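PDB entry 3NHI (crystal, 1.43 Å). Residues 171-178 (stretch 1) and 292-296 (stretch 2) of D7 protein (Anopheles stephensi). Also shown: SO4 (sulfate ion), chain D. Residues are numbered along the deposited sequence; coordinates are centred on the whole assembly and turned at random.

Stretch 1 (171-178) EWKNGRRY
Stretch 2, residues 292-296: TTVHF

This is a small loop-to-loop contact, in which a glycine packed under a histidine ring sits beside an arginine hydrogen-bonded twice to one threonine. Neither stretch forms regular helix or strand, and together they bury 308 Å².

Stretch 1 opens with a type I beta turn from Trp172 to Gly175, closed by Gly175 N to Trp172 O at 2.8 Å. Lys173 (phi/psi -52/-42) and Asn174 (-89/5) occupy its corners. Gly175 leaves the turn at 126/145, and Arg176 continues extended at -66/136. In stretch 2, Thr293 has phi/psi -100/19, Val294 -67/154 and His295 -79/131. In register, Gly175 CA lies 4.4 Å from His295 CA, and Arg176 CA lies 5.3 Å from Thr293 CA.

Arg176 N donates to Thr293 O at 2.8 Å, nearly straight at 173°. The Arg176 side chain (t, t, p, chi4 81°) lets Arg176 NE donate to Thr293 OG1 at 3.0 Å, with the hydroxyl near the guanidinium plane. Arg176 NH1 also donates to Tyr178 OH at 3.0 Å, which ties the side chain back to its own stretch. Thr293 is p, and its CG2 rests 4.2 Å from Trp172 CE3, a nonpolar contact.

His295 (chi1 m, chi2 74°) lays its ring over Gly175. Gly175 CA is 3.5 Å from the centroid of the His295 ring, 10° off the normal, a CH-pi contact. A CB on Gly175 would fall 2.4 Å from His295 CG, a clash, and the backbone angles themselves call for glycine. Gly175 CA also makes a CA-H...O contact with Thr293 O at 3.5 Å. At the ring edge, Arg177 CG lies 3.5 Å from His295 NE2.

Beyond the contact, a sulfate, probably from the crystallisation liquor, accepts hydrogen bonds from Arg177 NH2 to its O4 (2.7 Å) and Tyr178 N to its O2 (2.8 Å). Arg177 is m, t, p, with chi4 174°.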

ATOM      1  N   GLU A 171      -4.510  22.087 -12.767  1.00 11.16           N
ATOM      2  CA  GLU A 171      -3.860  21.827 -14.048  1.00 10.86           C
ATOM      3  C   GLU A 171      -4.447  20.584 -14.711  1.00 11.11           C
ATOM      4  O   GLU A 171      -4.252  20.359 -15.898  1.00 11.57           O
ATOM      5  CB  GLU A 171      -2.350  21.683 -13.866  1.00 10.92           C
ATOM      6  CG  GLU A 171      -1.689  22.998 -13.469  1.00  9.67           C
ATOM      7  CD  GLU A 171      -0.208  22.879 -13.166  1.00  9.45           C
ATOM      8  OE1 GLU A 171       0.318  23.831 -12.561  1.00 11.29           O
ATOM      9  OE2 GLU A 171       0.428  21.865 -13.535  1.00 10.24           O
ATOM     10  N   TRP A 172      -5.167  19.782 -13.927  1.00 10.87           N
ATOM     11  CA  TRP A 172      -5.739  18.535 -14.402  1.00 11.58           C
ATOM     12  C   TRP A 172      -7.265  18.601 -14.518  1.00 13.15           C
ATOM     13  O   TRP A 172      -7.931  17.564 -14.614  1.00 12.60           O
ATOM     14  CB  TRP A 172      -5.316  17.387 -13.477  1.00 10.95           C
ATOM     15  CG  TRP A 172      -3.823  17.205 -13.334  1.00  9.17           C
ATOM     16  CD1 TRP A 172      -2.843  17.687 -14.161  1.00  8.75           C
ATOM     17  CD2 TRP A 172      -3.156  16.447 -12.318  1.00  8.27           C
ATOM     18  NE1 TRP A 172      -1.601  17.295 -13.703  1.00  8.43           N
ATOM     19  CE2 TRP A 172      -1.769  16.532 -12.575  1.00  7.40           C
ATOM     20  CE3 TRP A 172      -3.595  15.710 -11.208  1.00  7.31           C
ATOM     21  CZ2 TRP A 172      -0.817  15.899 -11.762  1.00  7.03           C
ATOM     22  CZ3 TRP A 172      -2.651  15.092 -10.404  1.00  7.31           C
ATOM     23  CH2 TRP A 172      -1.282  15.186 -10.687  1.00  7.62           C
ATOM     24  N   LYS A 173      -7.799  19.821 -14.551  1.00 15.18           N
ATOM     25  CA  LYS A 173      -9.250  20.054 -14.619  1.00 17.58           C
ATOM     26  C   LYS A 173      -9.979  19.300 -15.734  1.00 18.61           C
ATOM     27  O   LYS A 173     -11.072  18.769 -15.512  1.00 19.97           O
ATOM     28  CB  LYS A 173      -9.558  21.558 -14.708  1.00 18.01           C
ATOM     29  CG  LYS A 173     -11.053  21.913 -14.740  1.00 20.36           C
ATOM     30  CD  LYS A 173     -11.731  21.640 -13.399  1.00 23.71           C
ATOM     31  CE  LYS A 173     -13.166  22.156 -13.375  1.00 25.66           C
ATOM     32  NZ  LYS A 173     -13.233  23.635 -13.184  1.00 28.19           N
ATOM     33  N   ASN A 174      -9.389  19.261 -16.921  1.00 19.25           N
ATOM     34  CA  ASN A 174      -9.976  18.513 -18.041  1.00 19.91           C
ATOM     35  C   ASN A 174      -9.531  17.040 -18.101  1.00 18.89           C
ATOM     36  O   ASN A 174      -9.893  16.311 -19.029  1.00 20.02           O
ATOM     37  CB  ASN A 174      -9.685  19.232 -19.363  1.00 20.86           C
ATOM     38  CG  ASN A 174     -10.366  20.597 -19.460  1.00 22.97           C
ATOM     39  OD1 ASN A 174     -11.459  20.805 -18.927  1.00 26.17           O
ATOM     40  ND2 ASN A 174      -9.721  21.529 -20.153  1.00 26.10           N
ATOM     41  N   GLY A 175      -8.767  16.614 -17.094  1.00 16.90           N
ATOM     42  CA  GLY A 175      -8.128  15.297 -17.051  1.00 14.54           C
ATOM     43  C   GLY A 175      -6.642  15.504 -16.805  1.00 12.53           C
ATOM     44  O   GLY A 175      -6.059  16.481 -17.272  1.00 12.81           O
ATOM     45  N   ARG A 176      -6.025  14.588 -16.064  1.00 10.71           N
ATOM     46  CA  ARG A 176      -4.595  14.671 -15.787  1.00 10.04           C
ATOM     47  C   ARG A 176      -3.774  14.487 -17.056  1.00 10.25           C
ATOM     48  O   ARG A 176      -4.047  13.604 -17.859  1.00 11.22           O
ATOM     49  CB  ARG A 176      -4.205  13.616 -14.750  1.00  9.02           C
ATOM     50  CG  ARG A 176      -2.724  13.585 -14.404  1.00  7.90           C
ATOM     51  CD  ARG A 176      -2.439  12.632 -13.252  1.00  7.25           C
ATOM     52  NE  ARG A 176      -2.755  11.229 -13.543  1.00  6.86           N
ATOM     53  CZ  ARG A 176      -1.957  10.401 -14.215  1.00  6.23           C
ATOM     54  NH1 ARG A 176      -0.793  10.830 -14.704  1.00  8.07           N
ATOM     55  NH2 ARG A 176      -2.332   9.143 -14.417  1.00  6.92           N
ATOM     56  N   ARG A 177      -2.761  15.326 -17.227  1.00 10.95           N
ATOM     57  CA  ARG A 177      -1.818  15.149 -18.324  1.00 11.35           C
ATOM     58  C   ARG A 177      -0.390  15.273 -17.786  1.00 10.48           C
ATOM     59  O   ARG A 177      -0.180  15.452 -16.579  1.00 10.03           O
ATOM     60  CB  ARG A 177      -2.113  16.129 -19.476  1.00 12.49           C
ATOM     61  CG  ARG A 177      -3.475  15.897 -20.135  1.00 15.69           C
ATOM     62  CD  ARG A 177      -3.641  16.621 -21.447  1.00 21.07           C
ATOM     63  NE  ARG A 177      -2.862  16.015 -22.527  1.00 23.46           N
ATOM     64  CZ  ARG A 177      -2.926  16.400 -23.801  1.00 24.69           C
ATOM     65  NH1 ARG A 177      -3.735  17.389 -24.166  1.00 26.44           N
ATOM     66  NH2 ARG A 177      -2.180  15.795 -24.713  1.00 25.79           N
ATOM     67  N   TYR A 178       0.584  15.177 -18.679  1.00  9.78           N
ATOM     68  CA  TYR A 178       1.984  15.145 -18.274  1.00  9.24           C
ATOM     69  C   TYR A 178       2.702  16.469 -18.507  1.00  9.65           C
ATOM     70  O   TYR A 178       3.933  16.514 -18.557  1.00 10.20           O
ATOM     71  CB  TYR A 178       2.690  13.948 -18.930  1.00  8.88           C
ATOM     72  CG  TYR A 178       2.266  12.652 -18.282  1.00  7.91           C
ATOM     73  CD1 TYR A 178       2.971  12.137 -17.204  1.00  7.44           C
ATOM     74  CD2 TYR A 178       1.122  11.973 -18.711  1.00  6.75           C
ATOM     75  CE1 TYR A 178       2.571  10.962 -16.579  1.00  6.81           C
ATOM     76  CE2 TYR A 178       0.712  10.794 -18.091  1.00  6.90           C
ATOM     77  CZ  TYR A 178       1.446  10.297 -17.024  1.00  6.20           C
ATOM     78  OH  TYR A 178       1.069   9.137 -16.383  1.00  5.66           O
ATOM     79  N   THR A 292     -11.095   8.923 -10.367  1.00  7.35           N
ATOM     80  CA  THR A 292      -9.730   9.077 -10.873  1.00  7.36           C
ATOM     81  C   THR A 292      -9.578  10.393 -11.636  1.00  7.47           C
ATOM     82  O   THR A 292     -10.525  11.181 -11.747  1.00  8.49           O
ATOM     83  CB  THR A 292      -9.342   7.941 -11.839  1.00  7.29           C
ATOM     84  OG1 THR A 292     -10.091   8.097 -13.050  1.00  8.70           O
ATOM     85  CG2 THR A 292      -9.615   6.584 -11.231  1.00  8.16           C
ATOM     86  N   THR A 293      -8.385  10.615 -12.180  1.00  7.89           N
ATOM     87  CA  THR A 293      -8.079  11.837 -12.914  1.00  8.10           C
ATOM     88  C   THR A 293      -8.154  11.628 -14.426  1.00  9.21           C
ATOM     89  O   THR A 293      -7.629  12.429 -15.192  1.00  9.23           O
ATOM     90  CB  THR A 293      -6.690  12.402 -12.532  1.00  7.65           C
ATOM     91  OG1 THR A 293      -5.671  11.445 -12.844  1.00  6.88           O
ATOM     92  CG2 THR A 293      -6.625  12.765 -11.058  1.00  8.30           C
ATOM     93  N   VAL A 294      -8.840  10.569 -14.840  1.00 10.38           N
ATOM     94  CA  VAL A 294      -8.966  10.205 -16.259  1.00 11.90           C
ATOM     95  C   VAL A 294      -9.780  11.234 -17.056  1.00 13.44           C
ATOM     96  O   VAL A 294     -10.618  11.946 -16.496  1.00 13.44           O
ATOM     97  CB  VAL A 294      -9.563   8.768 -16.406  1.00 11.83           C
ATOM     98  CG1 VAL A 294     -11.069   8.755 -16.140  1.00 12.33           C
ATOM     99  CG2 VAL A 294      -9.237   8.162 -17.779  1.00 11.86           C
ATOM    100  N   HIS A 295      -9.505  11.300 -18.357  1.00 16.08           N
ATOM    101  CA  HIS A 295     -10.272  12.116 -19.297  1.00 18.68           C
ATOM    102  C   HIS A 295     -11.575  11.424 -19.682  1.00 19.98           C
ATOM    103  O   HIS A 295     -11.581  10.246 -20.052  1.00 20.21           O
ATOM    104  CB  HIS A 295      -9.464  12.385 -20.568  1.00 19.31           C
ATOM    105  CG  HIS A 295      -8.280  13.276 -20.360  1.00 21.74           C
ATOM    106  ND1 HIS A 295      -7.128  12.850 -19.734  1.00 23.47           N
ATOM    107  CD2 HIS A 295      -8.062  14.565 -20.717  1.00 23.26           C
ATOM    108  CE1 HIS A 295      -6.255  13.840 -19.708  1.00 24.07           C
ATOM    109  NE2 HIS A 295      -6.798  14.893 -20.295  1.00 25.17           N
ATOM    110  N   PHE A 296     -12.669  12.172 -19.597  1.00 21.54           N
ATOM    111  CA  PHE A 296     -13.990  11.680 -19.995  1.00 22.70           C
ATOM    112  C   PHE A 296     -14.437  12.267 -21.330  1.00 23.40           C
ATOM    113  O   PHE A 296     -13.775  13.148 -21.891  1.00 24.28           O
ATOM    114  CB  PHE A 296     -15.018  11.997 -18.909  1.00 22.95           C
ATOM    115  CG  PHE A 296     -14.843  11.196 -17.653  1.00 23.00           C
ATOM    116  CD1 PHE A 296     -14.110  11.699 -16.580  1.00 23.27           C
ATOM    117  CD2 PHE A 296     -15.415   9.933 -17.538  1.00 23.96           C
ATOM    118  CE1 PHE A 296     -13.955  10.959 -15.413  1.00 23.10           C
ATOM    119  CE2 PHE A 296     -15.259   9.184 -16.375  1.00 23.42           C
ATOM    120  CZ  PHE A 296     -14.531   9.693 -15.312  1.00 22.65           C
TER
HETATM  121  S   SO4 D 299       0.441  13.912 -22.375  1.00 40.78           S
HETATM  122  O1  SO4 D 299       1.776  14.499 -22.357  1.00 41.39           O
HETATM  123  O2  SO4 D 299      -0.311  14.376 -21.218  1.00 40.67           O
HETATM  124  O3  SO4 D 299       0.546  12.455 -22.336  1.00 40.65           O
HETATM  125  O4  SO4 D 299      -0.244  14.317 -23.599  1.00 40.86           O
HETATM  126  O   HOH W   1     -10.861  15.074 -22.073  1.00 56.36           O